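Local coordinates for FrpC operon protein (Neisseria meningitidis, PDB 5EDF) that probably binds the RTX protein FrpC as the iron-regulated protein FrpD, though its role in the cell remains unknown, at residues E2-N7 / K45-T50; T13-T18 / V29-Y34; F21-T26 / N59-S64; C185-T190 / L218-V223. One frame throughout, in Å; residues are numbered along the deposited sequence. Where two conformers were deposited one is given.

Contact 1 (E2-N7 / K45-T50)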
loop_
_atom_site.group_PDB
_atom_site.type_symbol
_atom_site.label_atom_id
_atom_site.label_comp_id
_atom_site.label_asym_id
_atom_site.label_seq_id
_atom_site.Cartn_x
_atom_site.Cartn_y
_atom_site.Cartn_z
ATOM N N GLU A 2 10.663 -26.571 1.251
ATOM C CA GLU A 2 9.314 -26.133 0.779
ATOM C C GLU A 2 9.196 -26.114 -0.753
ATOM O O GLU A 2 10.185 -25.912 -1.468
ATOM C CB GLU A 2 8.956 -24.759 1.364
ATOM C CG GLU A 2 8.781 -24.779 2.899
ATOM C CD GLU A 2 7.690 -23.841 3.397
ATOM O OE1 GLU A 2 7.395 -22.853 2.695
ATOM O OE2 GLU A 2 7.133 -24.101 4.494
ATOM N N GLN A 3 7.971 -26.323 -1.235
ATOM C CA GLN A 3 7.694 -26.498 -2.657
ATOM C C GLN A 3 6.617 -25.512 -3.117
ATOM O O GLN A 3 5.599 -25.332 -2.441
ATOM C CB GLN A 3 7.197 -27.923 -2.933
ATOM C CG GLN A 3 8.219 -29.036 -2.684
ATOM C CD GLN A 3 7.683 -30.431 -3.037
ATOM O OE1 GLN A 3 6.839 -30.587 -3.927
ATOM N NE2 GLN A 3 8.186 -31.449 -2.341
ATOM N N THR A 4 6.812 -24.913 -4.293
ATOM C CA THR A 4 5.858 -23.936 -4.826
ATOM C C THR A 4 4.991 -24.610 -5.860
ATOM O O THR A 4 5.445 -25.525 -6.564
ATOM C CB THR A 4 6.577 -22.713 -5.453
ATOM O OG1 THR A 4 7.455 -22.127 -4.483
ATOM C CG2 THR A 4 5.589 -21.653 -5.904
ATOM N N SER A 5 3.734 -24.194 -5.913
ATOM C CA SER A 5 2.741 -24.697 -6.844
ATOM C C SER A 5 1.951 -23.520 -7.401
ATOM O O SER A 5 1.648 -22.575 -6.661
ATOM C CB SER A 5 1.769 -25.660 -6.141
ATOM O OG SER A 5 2.458 -26.682 -5.438
ATOM N N PHE A 6 1.575 -23.613 -8.672
ATOM C CA PHE A 6 0.757 -22.604 -9.318
ATOM C C PHE A 6 -0.461 -23.286 -9.970
ATOM O O PHE A 6 -0.720 -23.151 -11.169
ATOM C CB PHE A 6 1.573 -21.837 -10.348
ATOM C CG PHE A 6 2.751 -21.112 -9.783
ATOM C CD1 PHE A 6 2.655 -19.789 -9.384
ATOM C CD2 PHE A 6 3.965 -21.761 -9.652
ATOM C CE1 PHE A 6 3.752 -19.130 -8.856
ATOM C CE2 PHE A 6 5.066 -21.111 -9.117
ATOM C CZ PHE A 6 4.959 -19.789 -8.733
ATOM N N ASN A 7 -1.198 -24.025 -9.155
ATOM C CA ASN A 7 -2.267 -24.899 -9.637
ATOM C C ASN A 7 -3.639 -24.237 -9.728
ATOM O O ASN A 7 -4.609 -24.895 -10.108
ATOM C CB ASN A 7 -2.452 -26.127 -8.703
ATOM C CG ASN A 7 -1.199 -26.981 -8.543
ATOM O OD1 ASN A 7 -0.412 -27.114 -9.471
ATOM N ND2 ASN A 7 -1.034 -27.592 -7.348
ATOM N N LYS A 45 -1.667 -19.085 -14.618
ATOM C CA LYS A 45 -1.418 -20.052 -13.549
ATOM C C LYS A 45 -1.126 -19.254 -12.287
ATOM O O LYS A 45 -0.227 -18.413 -12.268
ATOM C CB LYS A 45 -0.251 -20.965 -13.874
ATOM C CG LYS A 45 -0.512 -21.877 -15.075
ATOM C CD LYS A 45 0.717 -22.700 -15.410
ATOM C CE LYS A 45 0.472 -23.632 -16.604
ATOM N NZ LYS A 45 0.092 -22.938 -17.891
ATOM N N TRP A 46 -1.900 -19.499 -11.239
ATOM C CA TRP A 46 -1.853 -18.692 -10.036
ATOM C C TRP A 46 -1.401 -19.532 -8.866
ATOM O O TRP A 46 -1.765 -20.709 -8.757
ATOM C CB TRP A 46 -3.228 -18.059 -9.755
ATOM C CG TRP A 46 -3.532 -16.911 -10.674
ATOM C CD1 TRP A 46 -3.706 -16.968 -12.001
ATOM C CD2 TRP A 46 -3.656 -15.520 -10.302
ATOM N NE1 TRP A 46 -3.936 -15.700 -12.529
ATOM C CE2 TRP A 46 -3.898 -14.803 -11.490
ATOM C CE3 TRP A 46 -3.555 -14.816 -9.097
ATOM C CZ2 TRP A 46 -4.038 -13.415 -11.498
ATOM C CZ3 TRP A 46 -3.727 -13.421 -9.130
ATOM C CH2 TRP A 46 -3.960 -12.774 -10.298
ATOM N N LEU A 47 -0.643 -18.909 -7.994
ATOM C CA LEU A 47 -0.120 -19.526 -6.778
ATOM C C LEU A 47 -1.227 -20.288 -6.083
ATOM O O LEU A 47 -2.351 -19.791 -5.930
ATOM C CB LEU A 47 0.419 -18.477 -5.789
ATOM C CG LEU A 47 1.247 -19.003 -4.620
ATOM C CD1 LEU A 47 2.560 -19.563 -5.122
ATOM C CD2 LEU A 47 1.498 -17.887 -3.628
ATOM N N SER A 48 -0.889 -21.490 -5.612
ATOM C CA SER A 48 -1.815 -22.313 -4.863
ATOM C C SER A 48 -1.161 -22.891 -3.626
ATOM O O SER A 48 0.047 -23.095 -3.607
ATOM C CB SER A 48 -2.287 -23.474 -5.741
ATOM O OG SER A 48 -1.217 -24.207 -6.338
ATOM N N ASP A 49 -1.952 -23.198 -2.604
ATOM C CA ASP A 49 -1.473 -24.044 -1.498
ATOM C C ASP A 49 -0.898 -25.344 -2.120
ATOM O O ASP A 49 -1.462 -25.924 -3.051
ATOM C CB ASP A 49 -2.634 -24.372 -0.568
ATOM C CG ASP A 49 -3.176 -23.169 0.168
ATOM O OD1 ASP A 49 -2.394 -22.266 0.520
ATOM O OD2 ASP A 49 -4.378 -23.167 0.467
ATOM N N THR A 50 0.232 -25.794 -1.595
ATOM C CA THR A 50 0.897 -26.981 -2.105
ATOM C C THR A 50 0.564 -28.194 -1.225
ATOM O O THR A 50 0.744 -28.130 -0.015
ATOM C CB THR A 50 2.398 -26.802 -2.103
ATOM O OG1 THR A 50 2.736 -25.697 -2.980
ATOM C CG2 THR A 50 3.111 -28.069 -2.579
#
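S5, F6 and N7 of the N-terminal arm meet L47, S48 and T50 in a mainly polar loop-to-loop contact at the periphery of the fold, about 24 Å from the centre of the chain to that of the contact. The runs come nearest at F6 and L47, whose CA atoms are 4.1 Å apart. S48 holds the arm by backbone and side chain together. Its N donates to S5 O over 3.0 Å from a position 41° above the carbonyl plane, while S48 OG receives the backbone N-H of N7 at 2.8 Å, nearly straight with 161° at the hydrogen. That hydroxyl stands between the backbone N and the carbonyl carbon of S48 (chi1 52°), facing the arm. Farther along, T50 OG1 donates to Q3 O at 2.9 Å, again from above the carbonyl plane. S5 OG also approaches T50 OG1, but S5 has two conformers, so this bond is doubtful. Apolar contacts accompany these bonds: F6 CE1 lies 3.9 Å from L47 CD1, and the T4 and L47 side chains cross at about a right angle, T4 CG2 lying 3.8 Å from L47 CD1. F6 CA is 3.2 Å from W46 O, a CA-H...O approach. Outside the two runs, Y56 OH bonds both S5 N and S48 O, W46 meets Y79 edge-to-face, and L47 rests on V19 and F21 of strand 18-23.

Contact 2 (T13-T18 / V29-Y34)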
loop_
_atom_site.group_PDB
_atom_site.type_symbol
_atom_site.label_atom_id
_atom_site.label_comp_id
_atom_site.label_asym_id
_atom_site.label_seq_id
_atom_site.Cartn_x
_atom_site.Cartn_y
_atom_site.Cartn_z
ATOM N N THR A 13 -13.333 -13.412 -9.771
ATOM C CA THR A 13 -13.521 -12.398 -8.757
ATOM C C THR A 13 -12.248 -12.125 -7.943
ATOM O O THR A 13 -12.133 -11.034 -7.359
ATOM C CB THR A 13 -14.572 -12.813 -7.729
ATOM O OG1 THR A 13 -14.079 -13.926 -6.969
ATOM C CG2 THR A 13 -15.905 -13.170 -8.396
ATOM N N GLY A 14 -11.353 -13.090 -7.838
ATOM C CA GLY A 14 -10.169 -12.983 -6.957
ATOM C C GLY A 14 -10.332 -13.636 -5.614
ATOM O O GLY A 14 -9.358 -13.751 -4.880
ATOM N N PHE A 15 -11.528 -14.105 -5.305
ATOM C CA PHE A 15 -11.838 -14.697 -3.999
ATOM C C PHE A 15 -12.081 -16.202 -4.030
ATOM O O PHE A 15 -12.374 -16.798 -3.006
ATOM C CB PHE A 15 -13.059 -13.969 -3.390
ATOM C CG PHE A 15 -12.800 -12.517 -3.112
ATOM C CD1 PHE A 15 -12.094 -12.138 -1.966
ATOM C CD2 PHE A 15 -13.145 -11.543 -4.022
ATOM C CE1 PHE A 15 -11.819 -10.781 -1.728
ATOM C CE2 PHE A 15 -12.843 -10.202 -3.778
ATOM C CZ PHE A 15 -12.179 -9.849 -2.649
ATOM N N GLU A 16 -11.902 -16.833 -5.198
ATOM C CA GLU A 16 -12.261 -18.234 -5.338
ATOM C C GLU A 16 -11.349 -19.169 -4.575
ATOM O O GLU A 16 -11.744 -20.277 -4.279
ATOM C CB GLU A 16 -12.221 -18.640 -6.813
ATOM C CG GLU A 16 -13.198 -17.934 -7.704
ATOM C CD GLU A 16 -12.694 -16.645 -8.351
ATOM O OE1 GLU A 16 -11.689 -16.026 -7.924
ATOM O OE2 GLU A 16 -13.322 -16.228 -9.343
ATOM N N HIS A 17 -10.115 -18.741 -4.338
ATOM C CA HIS A 17 -9.125 -19.495 -3.622
ATOM C C HIS A 17 -8.364 -18.579 -2.724
ATOM O O HIS A 17 -8.353 -17.350 -2.948
ATOM C CB HIS A 17 -8.116 -20.109 -4.602
ATOM C CG HIS A 17 -8.712 -21.145 -5.468
ATOM N ND1 HIS A 17 -8.952 -22.413 -4.993
ATOM C CD2 HIS A 17 -9.145 -21.110 -6.743
ATOM C CE1 HIS A 17 -9.501 -23.127 -5.960
ATOM N NE2 HIS A 17 -9.624 -22.371 -7.036
ATOM N N THR A 18 -7.773 -19.155 -1.701
ATOM C CA THR A 18 -6.847 -18.458 -0.830
ATOM C C THR A 18 -5.508 -19.185 -0.841
ATOM O O THR A 18 -5.418 -20.373 -1.181
ATOM C CB THR A 18 -7.362 -18.372 0.583
ATOM O OG1 THR A 18 -7.536 -19.700 1.098
ATOM C CG2 THR A 18 -8.717 -17.630 0.693
ATOM N N VAL A 29 -4.008 -15.659 5.691
ATOM C CA VAL A 29 -4.752 -16.371 4.642
ATOM C C VAL A 29 -5.266 -15.313 3.662
ATOM O O VAL A 29 -6.050 -14.459 4.056
ATOM C CB VAL A 29 -5.911 -17.214 5.208
ATOM C CG1 VAL A 29 -6.700 -17.857 4.075
ATOM C CG2 VAL A 29 -5.349 -18.275 6.134
ATOM N N ILE A 30 -4.769 -15.327 2.420
ATOM C CA ILE A 30 -4.959 -14.224 1.479
ATOM C C ILE A 30 -5.760 -14.687 0.285
ATOM O O ILE A 30 -5.350 -15.635 -0.386
ATOM C CB ILE A 30 -3.600 -13.679 1.018
ATOM C CG1 ILE A 30 -2.791 -13.236 2.242
ATOM C CG2 ILE A 30 -3.786 -12.494 0.024
ATOM C CD1 ILE A 30 -1.493 -12.514 1.925
ATOM N N PRO A 31 -6.883 -14.016 -0.030
ATOM C CA PRO A 31 -7.558 -14.343 -1.300
ATOM C C PRO A 31 -6.610 -14.198 -2.480
ATOM O O PRO A 31 -5.867 -13.209 -2.560
ATOM C CB PRO A 31 -8.715 -13.354 -1.363
ATOM C CG PRO A 31 -8.963 -12.979 0.086
ATOM C CD PRO A 31 -7.586 -12.963 0.704
ATOM N N TYR A 32 -6.564 -15.183 -3.358
ATOM C CA TYR A 32 -5.457 -15.306 -4.274
ATOM C C TYR A 32 -5.391 -14.226 -5.318
ATOM O O TYR A 32 -4.313 -13.986 -5.890
ATOM C CB TYR A 32 -5.401 -16.715 -4.882
ATOM C CG TYR A 32 -6.294 -17.012 -6.050
ATOM C CD1 TYR A 32 -7.653 -16.710 -6.071
ATOM C CD2 TYR A 32 -5.784 -17.696 -7.145
ATOM C CE1 TYR A 32 -8.455 -17.046 -7.157
ATOM C CE2 TYR A 32 -6.571 -18.036 -8.192
ATOM C CZ TYR A 32 -7.910 -17.730 -8.217
ATOM O OH TYR A 32 -8.720 -18.101 -9.268
ATOM N N GLY A 33 -6.491 -13.526 -5.578
ATOM C CA GLY A 33 -6.480 -12.412 -6.487
ATOM C C GLY A 33 -5.654 -11.218 -6.074
ATOM O O GLY A 33 -5.376 -10.357 -6.894
ATOM N N TYR A 34 -5.208 -11.185 -4.813
ATOM C CA TYR A 34 -4.281 -10.151 -4.347
ATOM C C TYR A 34 -2.825 -10.508 -4.596
ATOM O O TYR A 34 -1.952 -9.767 -4.197
ATOM C CB TYR A 34 -4.492 -9.934 -2.839
ATOM C CG TYR A 34 -5.816 -9.286 -2.515
ATOM C CD1 TYR A 34 -6.072 -7.946 -2.818
ATOM C CD2 TYR A 34 -6.838 -10.015 -1.933
ATOM C CE1 TYR A 34 -7.306 -7.367 -2.526
ATOM C CE2 TYR A 34 -8.038 -9.425 -1.630
ATOM C CZ TYR A 34 -8.272 -8.106 -1.924
ATOM O OH TYR A 34 -9.503 -7.521 -1.646
#
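T18 and P31 form an antiparallel, non-hydrogen-bonded pair at the open end of the beta hairpin of strands 18-23 and 26-31; beyond it, the loop leading into the first strand folds over the 3-10 segment 32-34. Two backbone hydrogen bonds join them. Y32 N donates to H17 O at 2.8 Å, and G33 N reaches G14 O at 3.0 Å in the carbonyl plane, on a lone pair. The CA atoms of G14 and G33 are 3.8 Å apart, a closeness that suits two residues without side chains, and the positive phi of G14 (97°) also favours glycine. Polar side chains shape the loop from within: the E16 carboxylate accepts T13 N on OE2 and G14 N on OE1, each from the syn side, while T13 OG1 accepts F15 N in an ST turn. M12 N is a further donor to E16 OE2. Aromatic contacts centre on Y32, whose CG takes the crowded position between backbone N and carbonyl carbon (chi1 82°). H17 CB sits over one face, 3.9 Å from the ring centroid of Y32; the imidazole turns its edge to that face, planes 85° apart. E16 OE1 comes to the ring edge, 3.5 Å from Y32 CE1, and Y32 OH bonds P9 O. Among apolar contacts, F15 CE1 approaches Y34 CE2 at 4.0 Å, and F15 CD1 touches P31 CB at 3.6 Å.

Contact 3 (F21-T26 / N59-S64)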
loop_
_atom_site.group_PDB
_atom_site.type_symbol
_atom_site.label_atom_id
_atom_site.label_comp_id
_atom_site.label_asym_id
_atom_site.label_seq_id
_atom_site.Cartn_x
_atom_site.Cartn_y
_atom_site.Cartn_z
ATOM N N PHE A 21 0.001 -18.395 4.272
ATOM C CA PHE A 21 1.375 -18.003 4.518
ATOM C C PHE A 21 1.648 -18.094 6.009
ATOM O O PHE A 21 0.750 -18.009 6.796
ATOM C CB PHE A 21 1.581 -16.582 4.066
ATOM C CG PHE A 21 1.460 -16.394 2.578
ATOM C CD1 PHE A 21 2.559 -16.533 1.755
ATOM C CD2 PHE A 21 0.241 -16.069 2.002
ATOM C CE1 PHE A 21 2.470 -16.345 0.376
ATOM C CE2 PHE A 21 0.151 -15.855 0.640
ATOM C CZ PHE A 21 1.260 -16.018 -0.172
ATOM N N ASP A 22 2.914 -18.307 6.349
ATOM C CA ASP A 22 3.338 -18.419 7.737
ATOM C C ASP A 22 4.563 -17.564 7.980
ATOM O O ASP A 22 5.555 -17.721 7.292
ATOM C CB ASP A 22 3.645 -19.880 8.125
ATOM C CG ASP A 22 4.078 -20.006 9.537
ATOM O OD1 ASP A 22 3.202 -19.985 10.425
ATOM O OD2 ASP A 22 5.297 -20.096 9.755
ATOM N N PHE A 23 4.439 -16.610 8.905
ATOM C CA PHE A 23 5.552 -15.809 9.389
ATOM C C PHE A 23 5.991 -16.343 10.743
ATOM O O PHE A 23 5.408 -15.980 11.748
ATOM C CB PHE A 23 5.132 -14.346 9.607
ATOM C CG PHE A 23 4.710 -13.588 8.366
ATOM C CD1 PHE A 23 5.632 -12.844 7.617
ATOM C CD2 PHE A 23 3.375 -13.470 8.066
ATOM C CE1 PHE A 23 5.205 -12.076 6.523
ATOM C CE2 PHE A 23 2.946 -12.680 6.974
ATOM C CZ PHE A 23 3.889 -11.990 6.230
ATOM N N GLN A 24 6.980 -17.219 10.735
ATOM C CA GLN A 24 7.476 -17.830 11.970
ATOM C C GLN A 24 6.347 -18.219 12.921
ATOM O O GLN A 24 6.403 -17.915 14.119
ATOM C CB GLN A 24 8.500 -16.928 12.655
ATOM C CG GLN A 24 9.608 -16.433 11.748
ATOM C CD GLN A 24 10.629 -17.493 11.378
ATOM O OE1 GLN A 24 10.745 -18.537 12.030
ATOM N NE2 GLN A 24 11.379 -17.224 10.316
ATOM N N GLY A 25 5.343 -18.923 12.404
ATOM C CA GLY A 25 4.237 -19.391 13.215
ATOM C C GLY A 25 2.931 -18.627 13.082
ATOM O O GLY A 25 1.872 -19.152 13.378
ATOM N N THR A 26 2.998 -17.365 12.624
ATOM C CA THR A 26 1.814 -16.542 12.507
ATOM C C THR A 26 1.233 -16.679 11.083
ATOM O O THR A 26 1.918 -16.391 10.099
ATOM C CB THR A 26 2.172 -15.086 12.752
ATOM O OG1 THR A 26 2.648 -14.941 14.115
ATOM C CG2 THR A 26 0.962 -14.212 12.569
ATOM N N ASN A 59 9.273 -14.460 4.760
ATOM C CA ASN A 59 9.609 -13.263 5.530
ATOM C C ASN A 59 8.813 -12.046 5.107
ATOM O O ASN A 59 8.702 -11.101 5.867
ATOM C CB ASN A 59 11.106 -12.920 5.374
ATOM C CG ASN A 59 12.022 -14.024 5.849
ATOM O OD1 ASN A 59 13.056 -14.278 5.237
ATOM N ND2 ASN A 59 11.655 -14.671 6.938
ATOM N N LEU A 60 8.311 -12.024 3.878
ATOM C CA LEU A 60 7.513 -10.916 3.397
ATOM C C LEU A 60 6.521 -11.436 2.378
ATOM O O LEU A 60 6.785 -12.469 1.726
ATOM C CB LEU A 60 8.371 -9.788 2.777
ATOM C CG LEU A 60 8.971 -10.042 1.399
ATOM C CD1 LEU A 60 8.046 -9.709 0.264
ATOM C CD2 LEU A 60 10.273 -9.230 1.257
ATOM N N ILE A 61 5.402 -10.738 2.257
ATOM C CA ILE A 61 4.417 -10.951 1.216
ATOM C C ILE A 61 4.231 -9.632 0.498
ATOM O O ILE A 61 4.143 -8.595 1.154
ATOM C CB ILE A 61 3.043 -11.374 1.784
ATOM C CG1 ILE A 61 3.173 -12.617 2.684
ATOM C CG2 ILE A 61 2.045 -11.631 0.620
ATOM C CD1 ILE A 61 1.884 -12.916 3.434
ATOM N N GLU A 62 4.166 -9.646 -0.826
ATOM C CA GLU A 62 3.928 -8.453 -1.625
ATOM C C GLU A 62 2.628 -8.636 -2.347
ATOM O O GLU A 62 2.566 -9.322 -3.366
ATOM C CB GLU A 62 5.079 -8.171 -2.610
ATOM C CG GLU A 62 4.928 -6.861 -3.374
ATOM C CD GLU A 62 6.091 -6.556 -4.269
ATOM O OE1 GLU A 62 6.797 -7.502 -4.704
ATOM O OE2 GLU A 62 6.323 -5.357 -4.552
ATOM N N ILE A 63 1.543 -8.099 -1.810
ATOM C CA ILE A 63 0.254 -8.121 -2.501
ATOM C C ILE A 63 0.183 -6.984 -3.503
ATOM O O ILE A 63 0.948 -6.008 -3.394
ATOM C CB ILE A 63 -0.941 -8.076 -1.519
ATOM C CG1 ILE A 63 -1.040 -6.753 -0.761
ATOM C CG2 ILE A 63 -0.906 -9.281 -0.574
ATOM C CD1 ILE A 63 -2.415 -6.555 -0.056
ATOM N N SER A 64 -0.719 -7.092 -4.463
ATOM C CA SER A 64 -0.894 -6.067 -5.475
ATOM C C SER A 64 -2.374 -5.763 -5.566
ATOM O O SER A 64 -3.199 -6.656 -5.642
ATOM C CB SER A 64 -0.291 -6.522 -6.822
ATOM O OG SER A 64 1.080 -6.870 -6.740
HETATM O O HOH W 1 9.893 -15.078 8.815
#
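I61 reaches F21 and F23 with one methyl, CD1. Over the face of F21 this CD1 stands 4.0 Å from the ring centroid, 27° off the normal, a CH-pi contact displaced toward CG. The same CD1 lies 3.6 Å from F23 CZ, an oblique approach. An extended second torsion (chi2 171°) carries it out from the strand to both rings. F23 also turns its edge to the backbone, with CE1 3.7 Å from N59 O near the ring plane. At the exposed margin a water accepts from Q24 NE2 at 3.0 Å and from N59 ND2 at 2.6 Å, joining two amides that do not bond each other directly. The next shell shapes the turn that follows F23. F23 to T26 is a type I' turn, closed by F23 N to T26 O (2.8 Å) and T26 N to F23 O (2.9 Å). D22 OD2 accepts G25 N at 2.9 Å in an Asx motif, and D22 OD1 forms a salt bridge with K27. M28 and I30 of strand 26-31 add further side-chain contacts to I61. The contact thus brings the hairpin of strands 18-23 and 26-31 against the start of strand 61-70, which belongs to the nine-stranded sheet. Its chemistry implies that apolar packing carries the buried part, whereas the polar link across it runs through a water at the exposed margin.

Contact 4 (C185-T190 / L218-V223)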
loop_
_atom_site.group_PDB
_atom_site.type_symbol
_atom_site.label_atom_id
_atom_site.label_comp_id
_atom_site.label_asym_id
_atom_site.label_seq_id
_atom_site.Cartn_x
_atom_site.Cartn_y
_atom_site.Cartn_z
ATOM N N CYS A 185 2.087 0.104 10.945
ATOM C CA CYS A 185 2.144 -1.112 11.753
ATOM C C CYS A 185 0.715 -1.484 12.072
ATOM O O CYS A 185 -0.034 -0.649 12.570
ATOM C CB CYS A 185 2.943 -0.876 13.037
ATOM S SG CYS A 185 4.644 -0.293 12.649
ATOM N N ILE A 186 0.333 -2.701 11.675
ATOM C CA ILE A 186 -1.042 -3.183 11.775
ATOM C C ILE A 186 -0.986 -4.553 12.429
ATOM O O ILE A 186 -0.501 -5.511 11.828
ATOM C CB ILE A 186 -1.705 -3.276 10.385
ATOM C CG1 ILE A 186 -1.730 -1.912 9.723
ATOM C CG2 ILE A 186 -3.122 -3.897 10.492
ATOM C CD1 ILE A 186 -2.108 -1.873 8.261
ATOM N N ASN A 187 -1.482 -4.648 13.648
ATOM C CA ASN A 187 -1.667 -5.950 14.302
ATOM C C ASN A 187 -0.378 -6.780 14.351
ATOM O O ASN A 187 -0.429 -7.983 14.144
ATOM C CB ASN A 187 -2.754 -6.789 13.577
ATOM C CG ASN A 187 -4.178 -6.268 13.776
ATOM O OD1 ASN A 187 -4.430 -5.061 13.813
ATOM N ND2 ASN A 187 -5.128 -7.201 13.868
ATOM N N GLY A 188 0.768 -6.152 14.612
ATOM C CA GLY A 188 2.054 -6.871 14.711
ATOM C C GLY A 188 2.816 -6.988 13.394
ATOM O O GLY A 188 3.965 -7.476 13.362
ATOM N N PHE A 189 2.178 -6.547 12.321
ATOM C CA PHE A 189 2.790 -6.553 10.997
ATOM C C PHE A 189 3.263 -5.171 10.635
ATOM O O PHE A 189 2.700 -4.172 11.108
ATOM C CB PHE A 189 1.813 -7.047 9.914
ATOM C CG PHE A 189 1.309 -8.429 10.175
ATOM C CD1 PHE A 189 2.053 -9.506 9.785
ATOM C CD2 PHE A 189 0.104 -8.653 10.870
ATOM C CE1 PHE A 189 1.612 -10.828 10.097
ATOM C CE2 PHE A 189 -0.359 -9.938 11.144
ATOM C CZ PHE A 189 0.410 -11.018 10.770
ATOM N N THR A 190 4.301 -5.076 9.834
ATOM C CA THR A 190 4.630 -3.820 9.184
ATOM C C THR A 190 4.081 -3.860 7.770
ATOM O O THR A 190 4.129 -4.900 7.105
ATOM C CB THR A 190 6.127 -3.534 9.166
ATOM O OG1 THR A 190 6.811 -4.547 8.421
ATOM C CG2 THR A 190 6.700 -3.482 10.587
ATOM N N LEU A 218 -8.070 -4.448 4.969
ATOM C CA LEU A 218 -7.641 -5.556 4.117
ATOM C C LEU A 218 -6.662 -6.480 4.858
ATOM O O LEU A 218 -6.826 -7.697 4.919
ATOM C CB LEU A 218 -7.041 -4.996 2.821
ATOM C CG LEU A 218 -6.569 -6.006 1.793
ATOM C CD1 LEU A 218 -7.717 -6.925 1.351
ATOM C CD2 LEU A 218 -5.971 -5.256 0.623
ATOM N N VAL A 219 -5.635 -5.899 5.449
ATOM C CA VAL A 219 -4.607 -6.699 6.149
ATOM C C VAL A 219 -5.271 -7.413 7.330
ATOM O O VAL A 219 -5.032 -8.591 7.568
ATOM C CB VAL A 219 -3.424 -5.800 6.572
ATOM C CG1 VAL A 219 -2.497 -6.526 7.568
ATOM C CG2 VAL A 219 -2.675 -5.290 5.331
ATOM N N GLN A 220 -6.156 -6.722 8.047
ATOM C CA GLN A 220 -6.845 -7.367 9.167
ATOM C C GLN A 220 -7.718 -8.534 8.705
ATOM O O GLN A 220 -7.852 -9.515 9.428
ATOM C CB GLN A 220 -7.665 -6.366 9.965
ATOM C CG GLN A 220 -6.774 -5.392 10.757
ATOM C CD GLN A 220 -7.517 -4.253 11.387
ATOM O OE1 GLN A 220 -8.458 -3.706 10.805
ATOM N NE2 GLN A 220 -7.082 -3.864 12.582
ATOM N N SER A 221 -8.266 -8.444 7.488
ATOM C CA SER A 221 -9.118 -9.524 6.942
ATOM C C SER A 221 -8.300 -10.808 6.691
ATOM O O SER A 221 -8.861 -11.884 6.689
ATOM C CB SER A 221 -9.841 -9.097 5.650
ATOM O OG SER A 221 -9.008 -9.179 4.515
ATOM N N PHE A 222 -6.991 -10.668 6.503
ATOM C CA PHE A 222 -6.134 -11.801 6.251
ATOM C C PHE A 222 -5.807 -12.599 7.510
ATOM O O PHE A 222 -5.363 -13.728 7.456
ATOM C CB PHE A 222 -4.808 -11.362 5.625
ATOM C CG PHE A 222 -4.906 -10.620 4.289
ATOM C CD1 PHE A 222 -5.995 -10.670 3.467
ATOM C CD2 PHE A 222 -3.811 -9.866 3.890
ATOM C CE1 PHE A 222 -6.028 -9.994 2.257
ATOM C CE2 PHE A 222 -3.819 -9.197 2.697
ATOM C CZ PHE A 222 -4.937 -9.229 1.887
ATOM N N VAL A 223 -5.996 -11.998 8.678
ATOM C CA VAL A 223 -5.663 -12.663 9.930
ATOM C C VAL A 223 -6.910 -12.927 10.758
ATOM O O VAL A 223 -6.842 -13.561 11.813
ATOM C CB VAL A 223 -4.654 -11.860 10.743
ATOM C CG1 VAL A 223 -3.314 -11.903 10.053
ATOM C CG2 VAL A 223 -5.110 -10.427 10.927
#
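I186, N187 and F189, at the turn of the beta hairpin formed by strands 178-186 and 189-193, face V219, Q220 and V223 near the end of the C-terminal helix 205-224. I186 has CG2 anti to its backbone N, directed at the helix: it lies 4.0 Å from V219 CG1 and 4.0 Å from Q220 CG, and the I186 and Q220 side chains cross at about a right angle. An extended chi2 (171°) carries Q220 CD out toward the turn, and NE2 beyond it donates to N187 OD1 over 3.2 Å. The bond is almost straight, 169° at the hydrogen; OD1 lies in the amide plane of Q220, yet the donor is tilted from the carbonyl plane of N187, and the two amide planes are 69° apart. The type I' turn from I186 to F189 presents these residues, closed by I186 N to F189 O (2.8 Å) and F189 N to I186 O (2.9 Å). N159 OD1 accepts N187 N, and C185 ties the strand to C108 through a disulfide. F189 also packs on T26 and M28 of the neighbouring hairpin. V223 has CG1 anti to its carbonyl carbon; the V223 and F189 side chains slide past each other in opposite directions, with V223 CG1 3.7 Å from F189 CE2.

Overall arrangement
Contacts 1, 2 and 3 gather around the N-terminal hairpin; contact 3 already reaches the large sheet through strand 61-70, and contact 4 adds its hairpin 178-186/189-193 and helix 205-224. Contact 2 nests in the loop closed by contact 1, and W46 CZ3 lies 3.3 Å from Y32 O between them. L47 CD2, 3.9 Å from F21 CZ, links contacts 1 and 3. Contact 3 meets contact 2 through I30 CD1 and I61 CD1, 3.7 Å apart. A probable bond, V29 N to F222 O at 2.9 Å, joins contacts 2 and 4, while F23 and F189 pack between contacts 3 and 4. Contacts 1 and 4 do not touch, their nearest atoms being about 11 Å apart. In contact 4, C185 touches L110 of the azide pocket.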